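PDB 6UKF: HhaI Restriction Endonuclease from Haemophilus parahaemolyticus, which is a type II restriction endonuclease that binds duplex DNA at the sequence GCGC and hydrolyses its phosphodiester backbone. Local coordinates for residues Val112-Asn115 / Trp116-Tyr120; Lys250-Glu253 / Ala254-Leu258; Ile85-Phe88 / Met89-Phe93; Leu169-Phe172 / Lys173-Leu176. All blocks are in the same frame, centred on the assembly; numbering follows the deposited sequence.

From the N terminus the four contacts come in series as contact 3, contact 1, contact 4 and contact 2. Each is local, lying along one helix or, in contacts 2 and 3, running off its C-terminal end, and closes a turn or two; none encloses or crosses another. Contact 3 lies on helix 80-91 and contact 1 on helix 110-123, and these two touch: Phe113 CD1 is 4.0 Å from Ile85 CD1, which ties the two helices together on one side of the chain's centre. Contact 4 sits on helix 169-179, beside a separate small antiparallel sheet, its centre about 45 Å from that of contact 1. Contact 2 ends the chain on helix 242-255, packed on strand 43-47 and helix 3-18.

Contact 1 (Val112-Asn115 / Trp116-Tyr120); sequences VFVN and WIKEY. With nucleotides of chain B.
Val114 and Lys118, one helical turn apart, run side by side and point the same way. The evidence is the approach of Val114 CG1 to Lys118 CE at 3.6 Å: the branch of the valine beside its carbonyl carbon meets the far end of a lysine chain extended beyond CG. That chain leaves with CG anti to the carbonyl carbon (chi1 -72°), which lays it back along the preceding turn. Asn115 comes across the lysine at a slant, and a water spans the polar ends, donating to Asn115 OD1 at 2.7 Å and accepting from Lys118 NZ at 2.9 Å. The stronger partner of Lys118 is Glu145, through a salt bridge. Below these side chains the bond from Lys118 N to Val114 O, 2.9 Å and 160° at the hydrogen, belongs to the regular i to i+4 series.

Trp116 and Tyr120 lie one turn apart and meet, but it is Tyr120 that reaches the DNA. Trp116 CH2 lies 3.5 Å above the plane of the Tyr120 ring, displaced toward its rim, while Tyr120 OH donates to OP1 of DG8 of chain B at 2.6 Å. This phosphate oxygen lies in plane at the ring's edge.

Around this turn of helix 110-123, Val114 and Ile117 pack on Val150 of strand 148-156, Trp116 stacks on Phe232 of strand 228-236, and Asn115 and Trp116 touch Tyr81 of helix 80-91.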
loop_
_atom_site.group_PDB
_atom_site.type_symbol
_atom_site.label_atom_id
_atom_site.label_comp_id
_atom_site.label_asym_id
_atom_site.label_seq_id
_atom_site.Cartn_x
_atom_site.Cartn_y
_atom_site.Cartn_z
ATOM N N VAL A 112 6.735 15.388 -11.433
ATOM C CA VAL A 112 6.262 14.233 -12.194
ATOM C C VAL A 112 5.589 13.235 -11.265
ATOM O O VAL A 112 4.518 12.694 -11.569
ATOM C CB VAL A 112 7.425 13.578 -12.962
ATOM C CG1 VAL A 112 6.963 12.279 -13.620
ATOM C CG2 VAL A 112 7.996 14.531 -13.992
ATOM N N PHE A 113 6.219 12.971 -10.121
ATOM C CA PHE A 113 5.694 11.994 -9.180
ATOM C C PHE A 113 4.447 12.518 -8.490
ATOM O O PHE A 113 3.476 11.778 -8.305
ATOM C CB PHE A 113 6.773 11.657 -8.155
ATOM C CG PHE A 113 8.091 11.273 -8.769
ATOM C CD1 PHE A 113 8.149 10.493 -9.913
ATOM C CD2 PHE A 113 9.274 11.705 -8.204
ATOM C CE1 PHE A 113 9.365 10.143 -10.470
ATOM C CE2 PHE A 113 10.490 11.360 -8.757
ATOM C CZ PHE A 113 10.534 10.579 -9.890
ATOM N N VAL A 114 4.454 13.795 -8.103
ATOM C CA VAL A 114 3.255 14.398 -7.532
ATOM C C VAL A 114 2.103 14.309 -8.521
ATOM O O VAL A 114 0.965 14.004 -8.147
ATOM C CB VAL A 114 3.533 15.852 -7.112
ATOM C CG1 VAL A 114 2.226 16.557 -6.755
ATOM C CG2 VAL A 114 4.505 15.886 -5.949
ATOM N N ASN A 115 2.376 14.582 -9.798
ATOM C CA ASN A 115 1.313 14.537 -10.794
ATOM C C ASN A 115 0.816 13.115 -11.016
ATOM O O ASN A 115 -0.384 12.903 -11.221
ATOM C CB ASN A 115 1.774 15.187 -12.097
ATOM C CG ASN A 115 1.791 16.697 -12.010
ATOM O OD1 ASN A 115 1.011 17.291 -11.266
ATOM N ND2 ASN A 115 2.673 17.328 -12.774
ATOM N N TRP A 116 1.707 12.122 -10.970
ATOM C CA TRP A 116 1.237 10.742 -11.023
ATOM C C TRP A 116 0.295 10.461 -9.859
ATOM O O TRP A 116 -0.787 9.890 -10.038
ATOM C CB TRP A 116 2.408 9.752 -11.001
ATOM C CG TRP A 116 1.931 8.343 -11.182
ATOM C CD1 TRP A 116 1.843 7.652 -12.356
ATOM C CD2 TRP A 116 1.433 7.464 -10.163
ATOM N NE1 TRP A 116 1.329 6.399 -12.131
ATOM C CE2 TRP A 116 1.069 6.257 -10.792
ATOM C CE3 TRP A 116 1.263 7.579 -8.778
ATOM C CZ2 TRP A 116 0.552 5.173 -10.084
ATOM C CZ3 TRP A 116 0.749 6.501 -8.079
ATOM C CH2 TRP A 116 0.400 5.316 -8.733
ATOM N N ILE A 117 0.700 10.863 -8.653
ATOM C CA ILE A 117 -0.115 10.640 -7.462
ATOM C C ILE A 117 -1.477 11.306 -7.615
ATOM O O ILE A 117 -2.520 10.711 -7.317
ATOM C CB ILE A 117 0.646 11.136 -6.215
ATOM C CG1 ILE A 117 1.791 10.168 -5.887
ATOM C CG2 ILE A 117 -0.284 11.312 -5.019
ATOM C CD1 ILE A 117 2.745 10.670 -4.823
ATOM N N LYS A 118 -1.493 12.550 -8.092
ATOM C CA LYS A 118 -2.762 13.249 -8.266
ATOM C C LYS A 118 -3.656 12.516 -9.258
ATOM O O LYS A 118 -4.845 12.302 -8.999
ATOM C CB LYS A 118 -2.512 14.687 -8.718
ATOM C CG LYS A 118 -1.940 15.564 -7.625
ATOM C CD LYS A 118 -1.630 16.960 -8.119
ATOM C CE LYS A 118 -1.155 17.849 -6.982
ATOM N NZ LYS A 118 -0.773 19.206 -7.461
ATOM N N GLU A 119 -3.100 12.140 -10.412
ATOM C CA GLU A 119 -3.875 11.405 -11.406
ATOM C C GLU A 119 -4.421 10.114 -10.816
ATOM O O GLU A 119 -5.615 9.810 -10.937
ATOM C CB GLU A 119 -2.991 11.078 -12.610
ATOM C CG GLU A 119 -2.589 12.273 -13.458
ATOM C CD GLU A 119 -3.617 12.618 -14.519
ATOM O OE1 GLU A 119 -4.402 11.726 -14.908
ATOM O OE2 GLU A 119 -3.640 13.782 -14.968
ATOM N N TYR A 120 -3.550 9.339 -10.173
ATOM C CA TYR A 120 -3.945 8.032 -9.670
ATOM C C TYR A 120 -5.036 8.153 -8.618
ATOM O O TYR A 120 -6.064 7.471 -8.692
ATOM C CB TYR A 120 -2.727 7.311 -9.099
ATOM C CG TYR A 120 -3.080 6.003 -8.445
ATOM C CD1 TYR A 120 -3.527 4.932 -9.202
ATOM C CD2 TYR A 120 -2.980 5.841 -7.070
ATOM C CE1 TYR A 120 -3.861 3.736 -8.614
ATOM C CE2 TYR A 120 -3.311 4.643 -6.470
ATOM C CZ TYR A 120 -3.751 3.595 -7.249
ATOM O OH TYR A 120 -4.085 2.395 -6.668
ATOM P P DG B 8 -2.369 1.003 -4.020
ATOM O OP1 DG B 8 -3.379 2.075 -4.150
ATOM O OP2 DG B 8 -0.938 1.308 -4.239
ATOM O "O5'" DG B 8 -2.552 0.369 -2.570
ATOM C "C5'" DG B 8 -3.862 0.058 -2.117
ATOM C "C4'" DG B 8 -3.817 -0.620 -0.771
ATOM O "O4'" DG B 8 -3.230 -1.931 -0.899
ATOM C "C3'" DG B 8 -2.967 0.086 0.267
ATOM O "O3'" DG B 8 -3.711 1.065 0.911
ATOM C "C2'" DG B 8 -2.549 -1.037 1.199
ATOM C "C1'" DG B 8 -2.442 -2.218 0.256
ATOM N N9 DG B 8 -1.092 -2.530 -0.214
ATOM C C8 DG B 8 -0.487 -2.084 -1.365
ATOM N N7 DG B 8 0.703 -2.587 -1.552
ATOM C C5 DG B 8 0.889 -3.433 -0.467
ATOM C C6 DG B 8 1.985 -4.262 -0.125
ATOM O O6 DG B 8 3.045 -4.426 -0.739
ATOM N N1 DG B 8 1.755 -4.957 1.058
ATOM C C2 DG B 8 0.616 -4.857 1.818
ATOM N N2 DG B 8 0.575 -5.604 2.929
ATOM N N3 DG B 8 -0.413 -4.088 1.508
ATOM C C4 DG B 8 -0.212 -3.412 0.357
HETATM O O HOH W 1 1.461 18.954 -9.252
#

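Contact 2 (Lys250-Glu253 / Ala254-Leu258); sequences KAFE and AAISL. With EDO (1,2-ethanediol), chain J; EDO (1,2-ethanediol), chain L.
Two first torsions set the pairing of Phe252 with Ile256: the phenylalanine ring stands anti to its own nitrogen (chi1 -180°), and Ile256 CG1 sits in the crowded position between backbone N and carbonyl carbon (chi1 64°). The latter leaves CG2 anti to the carbonyl carbon and turned onto the ring. Ile256 CG2 lies 4.1 Å from the centroid of the Phe252 ring and 22° off the ring normal, which meets the definition of a CH-pi contact over one face, shifted toward the rim. The nearest ring atom is CZ, 3.8 Å from Ile256 CG2. The same two residues are joined through the backbone, where Ile256 N donates to Phe252 O at 3.1 Å.

One residue on, the side chain replaces the main chain as donor. Ser257 OG reaches Glu253 O at 2.7 Å, nearly along the C=O axis. The backbone of Ser257 turns instead to Ala254, its N donating to Ala254 O at 2.9 Å, so the i to i+4 pattern tightens to i to i+3 as the chain runs out. At the other end of Glu253, OE2 is hydrogen-bonded by Tyr18 OH of helix 3-18. Edge-to-face contacts of the Phe252 ring with Phe128 and Tyr18 set it into the core beside strand 43-47.

Chemically, the contact divides into an apolar inner side and a polar outer one: the Phe252 ring sets the last turn of helix 242-255 into the core, and Ile256 CG2 packs on that ring, while a serine hydroxyl satisfies a carbonyl that Ser257 N no longer serves, just before the C-terminal carboxylate.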
loop_
_atom_site.group_PDB
_atom_site.type_symbol
_atom_site.label_atom_id
_atom_site.label_comp_id
_atom_site.label_asym_id
_atom_site.label_seq_id
_atom_site.Cartn_x
_atom_site.Cartn_y
_atom_site.Cartn_z
ATOM N N LYS A 250 -11.118 24.491 4.847
ATOM C CA LYS A 250 -12.390 25.014 4.363
ATOM C C LYS A 250 -12.851 24.280 3.111
ATOM O O LYS A 250 -14.049 24.044 2.935
ATOM C CB LYS A 250 -12.281 26.515 4.129
ATOM C CG LYS A 250 -12.296 27.269 5.434
ATOM C CD LYS A 250 -12.305 28.764 5.250
ATOM C CE LYS A 250 -12.764 29.445 6.524
ATOM N NZ LYS A 250 -12.785 30.917 6.359
ATOM N N ALA A 251 -11.917 23.891 2.241
ATOM C CA ALA A 251 -12.294 23.104 1.072
ATOM C C ALA A 251 -12.930 21.784 1.489
ATOM O O ALA A 251 -13.914 21.343 0.888
ATOM C CB ALA A 251 -11.072 22.846 0.192
ATOM N N PHE A 252 -12.372 21.135 2.512
ATOM C CA PHE A 252 -12.960 19.896 3.007
ATOM C C PHE A 252 -14.345 20.143 3.585
ATOM O O PHE A 252 -15.285 19.384 3.324
ATOM C CB PHE A 252 -12.053 19.286 4.073
ATOM C CG PHE A 252 -12.571 17.997 4.640
ATOM C CD1 PHE A 252 -12.592 16.848 3.865
ATOM C CD2 PHE A 252 -13.038 17.928 5.941
ATOM C CE1 PHE A 252 -13.064 15.658 4.377
ATOM C CE2 PHE A 252 -13.517 16.736 6.458
ATOM C CZ PHE A 252 -13.525 15.602 5.676
ATOM N N GLU A 253 -14.484 21.202 4.379
ATOM C CA GLU A 253 -15.773 21.523 4.973
ATOM C C GLU A 253 -16.808 21.861 3.914
ATOM O O GLU A 253 -17.998 21.584 4.103
ATOM C CB GLU A 253 -15.588 22.648 5.988
ATOM C CG GLU A 253 -14.838 22.147 7.210
ATOM C CD GLU A 253 -14.495 23.223 8.210
ATOM O OE1 GLU A 253 -14.853 24.397 7.984
ATOM O OE2 GLU A 253 -13.860 22.881 9.230
ATOM N N ALA A 254 -16.382 22.436 2.790
ATOM C CA ALA A 254 -17.306 22.642 1.682
ATOM C C ALA A 254 -17.695 21.311 1.052
ATOM O O ALA A 254 -18.879 21.049 0.815
ATOM C CB ALA A 254 -16.676 23.564 0.638
ATOM N N ALA A 255 -16.707 20.450 0.794
ATOM C CA ALA A 255 -16.973 19.194 0.100
ATOM C C ALA A 255 -17.999 18.345 0.842
ATOM O O ALA A 255 -18.881 17.742 0.220
ATOM C CB ALA A 255 -15.669 18.415 -0.078
ATOM N N ILE A 256 -17.892 18.270 2.171
ATOM C CA ILE A 256 -18.811 17.433 2.941
ATOM C C ILE A 256 -20.164 18.090 3.145
ATOM O O ILE A 256 -21.074 17.453 3.696
ATOM C CB ILE A 256 -18.220 17.007 4.300
ATOM C CG1 ILE A 256 -17.992 18.223 5.200
ATOM C CG2 ILE A 256 -16.931 16.233 4.090
ATOM C CD1 ILE A 256 -17.480 17.877 6.582
ATOM N N SER A 257 -20.329 19.341 2.714
ATOM C CA SER A 257 -21.570 20.076 2.887
ATOM C C SER A 257 -22.372 20.225 1.603
ATOM O O SER A 257 -23.521 20.673 1.661
ATOM C CB SER A 257 -21.269 21.472 3.451
ATOM O OG SER A 257 -20.623 21.378 4.709
ATOM N N LEU A 258 -21.808 19.864 0.454
ATOM C CA LEU A 258 -22.510 19.989 -0.819
ATOM C C LEU A 258 -23.676 19.003 -0.901
ATOM O O LEU A 258 -23.551 17.836 -0.522
ATOM C CB LEU A 258 -21.541 19.763 -1.982
ATOM C CG LEU A 258 -20.332 20.702 -2.051
ATOM C CD1 LEU A 258 -19.528 20.443 -3.314
ATOM C CD2 LEU A 258 -20.767 22.160 -1.974
ATOM O OXT LEU A 258 -24.770 19.349 -1.351
HETATM C C1 EDO J . -13.719 26.787 10.155
HETATM O O1 EDO J . -13.179 26.702 8.830
HETATM C C2 EDO J . -14.033 25.386 10.665
HETATM O O2 EDO J . -14.470 25.459 12.026
HETATM C C1 EDO L . -20.895 16.221 7.019
HETATM O O1 EDO L . -21.880 15.913 6.027
HETATM C C2 EDO L . -21.514 17.075 8.122
HETATM O O2 EDO L . -22.154 18.220 7.547
#

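Contact 3 (Ile85-Phe88 / Met89-Phe93); sequences IMQF and MSENF
Met86 O is gripped twice by Ser90, from opposite faces of its carbonyl plane. The amide bond, Ser90 N to Met86 O, measures 2.8 Å; the hydroxyl bond, Ser90 OG to Met86 O, measures 2.9 Å and comes from above the plane, 37° out of it and so away from a lone pair. With OG anti to its own carbonyl carbon (chi1 -65°), the hydroxyl is folded back over the preceding turn. There it is also hydrogen-bonded with Phe68 N of strand 67-70.

Phe88 O, two residues further on, likewise takes two donors from one residue. Asn92 ND2 donates to Phe88 O at 2.9 Å, with the acceptor close to the plane of the amide, whereas Asn92 N reaches the same oxygen by a weak bond. The same nitrogen, Asn92 ND2, lies 3.4 Å above the Phe88 ring, over its centre, and the amide and ring planes are 42° apart. One amide group therefore bonds the carbonyl and covers the ring of a single residue.

On the flank turned to the sheet, Met89 runs beside Ile85, Met89 SD to Ile85 CG2 at 4.0 Å, and packs on Leu59 and Phe68.

Asn92 is the first residue to leave helical backbone angles, so this is a helix C-terminal end at which a side-chain amide supplements a weakened backbone bond, closing helix 80-91 before helix 93-96.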
loop_
_atom_site.group_PDB
_atom_site.type_symbol
_atom_site.label_atom_id
_atom_site.label_comp_id
_atom_site.label_asym_id
_atom_site.label_seq_id
_atom_site.Cartn_x
_atom_site.Cartn_y
_atom_site.Cartn_z
ATOM N N ILE A 85 8.033 8.420 -16.636
ATOM C CA ILE A 85 8.859 7.532 -15.824
ATOM C C ILE A 85 9.374 6.373 -16.666
ATOM O O ILE A 85 10.565 6.042 -16.641
ATOM C CB ILE A 85 8.065 7.040 -14.599
ATOM C CG1 ILE A 85 7.737 8.215 -13.674
ATOM C CG2 ILE A 85 8.844 5.958 -13.861
ATOM C CD1 ILE A 85 6.705 7.887 -12.618
ATOM N N MET A 86 8.475 5.730 -17.415
ATOM C CA MET A 86 8.882 4.614 -18.262
ATOM C C MET A 86 9.904 5.056 -19.297
ATOM O O MET A 86 10.875 4.340 -19.568
ATOM C CB MET A 86 7.661 4.028 -18.964
ATOM C CG MET A 86 6.717 3.302 -18.038
ATOM S SD MET A 86 5.220 2.746 -18.867
ATOM C CE MET A 86 5.888 1.689 -20.151
ATOM N N GLN A 87 9.694 6.227 -19.896
ATOM C CA GLN A 87 10.632 6.726 -20.892
ATOM C C GLN A 87 12.007 6.944 -20.277
ATOM O O GLN A 87 13.027 6.544 -20.848
ATOM C CB GLN A 87 10.093 8.023 -21.490
ATOM C CG GLN A 87 11.062 8.744 -22.400
ATOM C CD GLN A 87 10.445 9.969 -23.027
ATOM O OE1 GLN A 87 9.287 9.951 -23.447
ATOM N NE2 GLN A 87 11.212 11.046 -23.088
ATOM N N PHE A 88 12.056 7.572 -19.101
ATOM C CA PHE A 88 13.343 7.796 -18.457
ATOM C C PHE A 88 14.045 6.475 -18.167
ATOM O O PHE A 88 15.239 6.316 -18.445
ATOM C CB PHE A 88 13.175 8.595 -17.168
ATOM C CG PHE A 88 14.464 8.796 -16.436
ATOM C CD1 PHE A 88 14.895 7.875 -15.497
ATOM C CD2 PHE A 88 15.271 9.884 -16.721
ATOM C CE1 PHE A 88 16.095 8.045 -14.843
ATOM C CE2 PHE A 88 16.473 10.060 -16.067
ATOM C CZ PHE A 88 16.884 9.140 -15.124
ATOM N N MET A 89 13.318 5.514 -17.597
ATOM C CA MET A 89 13.931 4.233 -17.266
ATOM C C MET A 89 14.381 3.498 -18.521
ATOM O O MET A 89 15.445 2.869 -18.531
ATOM C CB MET A 89 12.950 3.380 -16.465
ATOM C CG MET A 89 12.683 3.917 -15.072
ATOM S SD MET A 89 11.427 2.979 -14.194
ATOM C CE MET A 89 12.162 1.346 -14.166
ATOM N N SER A 90 13.582 3.565 -19.589
ATOM C CA SER A 90 13.935 2.872 -20.824
ATOM C C SER A 90 15.143 3.513 -21.497
ATOM O O SER A 90 16.026 2.809 -22.002
ATOM C CB SER A 90 12.731 2.854 -21.764
ATOM O OG SER A 90 11.678 2.085 -21.209
ATOM N N GLU A 91 15.201 4.846 -21.517
ATOM C CA GLU A 91 16.370 5.524 -22.066
ATOM C C GLU A 91 17.614 5.274 -21.223
ATOM O O GLU A 91 18.732 5.462 -21.716
ATOM C CB GLU A 91 16.083 7.019 -22.214
ATOM C CG GLU A 91 14.934 7.318 -23.180
ATOM C CD GLU A 91 14.703 8.807 -23.432
ATOM O OE1 GLU A 91 14.290 9.134 -24.497
ATOM O OE2 GLU A 91 14.949 9.684 -22.460
ATOM N N ASN A 92 17.442 4.844 -19.973
ATOM C CA ASN A 92 18.526 4.454 -19.080
ATOM C C ASN A 92 18.410 2.976 -18.722
ATOM O O ASN A 92 18.652 2.572 -17.583
ATOM C CB ASN A 92 18.532 5.320 -17.823
ATOM C CG ASN A 92 18.866 6.768 -18.116
ATOM O OD1 ASN A 92 20.031 7.121 -18.300
ATOM N ND2 ASN A 92 17.846 7.614 -18.170
ATOM N N PHE A 93 18.061 2.151 -19.714
ATOM C CA PHE A 93 17.658 0.774 -19.441
ATOM C C PHE A 93 18.730 0.016 -18.669
ATOM O O PHE A 93 18.429 -0.698 -17.706
ATOM C CB PHE A 93 17.342 0.055 -20.754
ATOM C CG PHE A 93 16.873 -1.359 -20.568
ATOM C CD1 PHE A 93 15.563 -1.621 -20.214
ATOM C CD2 PHE A 93 17.741 -2.422 -20.743
ATOM C CE1 PHE A 93 15.123 -2.915 -20.038
ATOM C CE2 PHE A 93 17.310 -3.722 -20.571
ATOM C CZ PHE A 93 15.997 -3.969 -20.218
#

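Contact 4 (Leu169-Phe172 / Lys173-Leu176); sequences LPDF and KQAL
Leu176 sits over one face of the Phe172 ring. Its CG is 4.1 Å from the centroid of the Phe172 ring and 19° off the normal, a CH-pi contact offset toward the rim, and the closest approach is Leu176 CD1 to Phe172 CE2 at 3.4 Å. The ring reaches this place because CG is anti to the backbone N of Phe172 (chi1 -179°), which swings it toward the following turn. Leu176 N, donating to Phe172 O at 2.9 Å, fixes the spacing of the pair.

A second apolar touch lies alongside. The extended chain of Lys173 brings its CE to 3.9 Å from Leu169 CG, so the methylenes rather than the ammonium make the contact. Beneath it, the bond from Lys173 N to Leu169 O is nearly straight, 174° at the hydrogen.

The polar flank is built round one water, which gives a hydrogen to Asp171 OD2 at 2.6 Å and another to Gln174 OE1 at 2.7 Å. Both protons of the water are thus committed to these two acceptors. Asp171 OD1 lies close to Asp204 OD2, and the proximity of two like charges might raise the affinity of one carboxylate for a proton.

Further out, Phe208 meets the Phe172 ring edge-to-face, while Ile201 and Leu190 pack against both Phe172 and Leu176. With Pro170 in its first turn, where a residue lacking an amide hydrogen is well tolerated, this is the start of an amphipathic helix, 169-179, laid by its apolar side on a small antiparallel sheet.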
loop_
_atom_site.group_PDB
_atom_site.type_symbol
_atom_site.label_atom_id
_atom_site.label_comp_id
_atom_site.label_asym_id
_atom_site.label_seq_id
_atom_site.Cartn_x
_atom_site.Cartn_y
_atom_site.Cartn_z
ATOM N N LEU A 169 -3.019 -28.470 3.207
ATOM C CA LEU A 169 -2.946 -28.919 4.596
ATOM C C LEU A 169 -2.036 -30.127 4.775
ATOM O O LEU A 169 -1.223 -30.125 5.716
ATOM C CB LEU A 169 -4.364 -29.154 5.131
ATOM C CG LEU A 169 -4.500 -29.564 6.598
ATOM C CD1 LEU A 169 -3.813 -28.568 7.510
ATOM C CD2 LEU A 169 -5.961 -29.698 6.976
ATOM N N PRO A 170 -2.110 -31.174 3.947
ATOM C CA PRO A 170 -1.154 -32.286 4.104
ATOM C C PRO A 170 0.301 -31.849 4.041
ATOM O O PRO A 170 1.109 -32.277 4.876
ATOM C CB PRO A 170 -1.537 -33.237 2.962
ATOM C CG PRO A 170 -2.958 -32.932 2.681
ATOM C CD PRO A 170 -3.121 -31.462 2.915
ATOM N N ASP A 171 0.665 -31.013 3.064
ATOM C CA ASP A 171 2.043 -30.541 2.991
ATOM C C ASP A 171 2.429 -29.778 4.248
ATOM O O ASP A 171 3.566 -29.884 4.722
ATOM C CB ASP A 171 2.251 -29.657 1.761
ATOM C CG ASP A 171 2.352 -30.455 0.479
ATOM O OD1 ASP A 171 2.106 -29.879 -0.600
ATOM O OD2 ASP A 171 2.663 -31.662 0.552
ATOM N N PHE A 172 1.501 -28.998 4.805
ATOM C CA PHE A 172 1.830 -28.235 6.002
ATOM C C PHE A 172 2.024 -29.150 7.205
ATOM O O PHE A 172 2.972 -28.976 7.978
ATOM C CB PHE A 172 0.768 -27.181 6.297
ATOM C CG PHE A 172 1.087 -26.355 7.502
ATOM C CD1 PHE A 172 2.217 -25.555 7.517
ATOM C CD2 PHE A 172 0.286 -26.397 8.630
ATOM C CE1 PHE A 172 2.539 -24.801 8.625
ATOM C CE2 PHE A 172 0.602 -25.642 9.745
ATOM C CZ PHE A 172 1.731 -24.843 9.742
ATOM N N LYS A 173 1.124 -30.118 7.396
ATOM C CA LYS A 173 1.310 -31.084 8.473
ATOM C C LYS A 173 2.637 -31.817 8.325
ATOM O O LYS A 173 3.327 -32.073 9.318
ATOM C CB LYS A 173 0.153 -32.081 8.494
ATOM C CG LYS A 173 -1.164 -31.500 8.978
ATOM C CD LYS A 173 -2.245 -32.573 9.073
ATOM C CE LYS A 173 -3.560 -31.985 9.562
ATOM N NZ LYS A 173 -4.695 -32.935 9.449
ATOM N N GLN A 174 3.009 -32.164 7.091
ATOM C CA GLN A 174 4.276 -32.856 6.873
ATOM C C GLN A 174 5.463 -31.932 7.124
ATOM O O GLN A 174 6.502 -32.380 7.623
ATOM C CB GLN A 174 4.301 -33.463 5.469
ATOM C CG GLN A 174 3.353 -34.651 5.332
ATOM C CD GLN A 174 3.256 -35.195 3.921
ATOM O OE1 GLN A 174 4.149 -34.995 3.098
ATOM N NE2 GLN A 174 2.165 -35.893 3.636
ATOM N N ALA A 175 5.323 -30.642 6.809
ATOM C CA ALA A 175 6.379 -29.687 7.138
ATOM C C ALA A 175 6.550 -29.555 8.649
ATOM O O ALA A 175 7.679 -29.493 9.149
ATOM C CB ALA A 175 6.085 -28.326 6.504
ATOM N N LEU A 176 5.440 -29.510 9.393
ATOM C CA LEU A 176 5.528 -29.466 10.850
ATOM C C LEU A 176 6.225 -30.709 11.384
ATOM O O LEU A 176 7.082 -30.625 12.272
ATOM C CB LEU A 176 4.124 -29.360 11.446
ATOM C CG LEU A 176 3.401 -28.027 11.262
ATOM C CD1 LEU A 176 1.919 -28.192 11.546
ATOM C CD2 LEU A 176 4.003 -26.956 12.159
HETATM O O HOH W 2 4.722 -32.719 1.726
#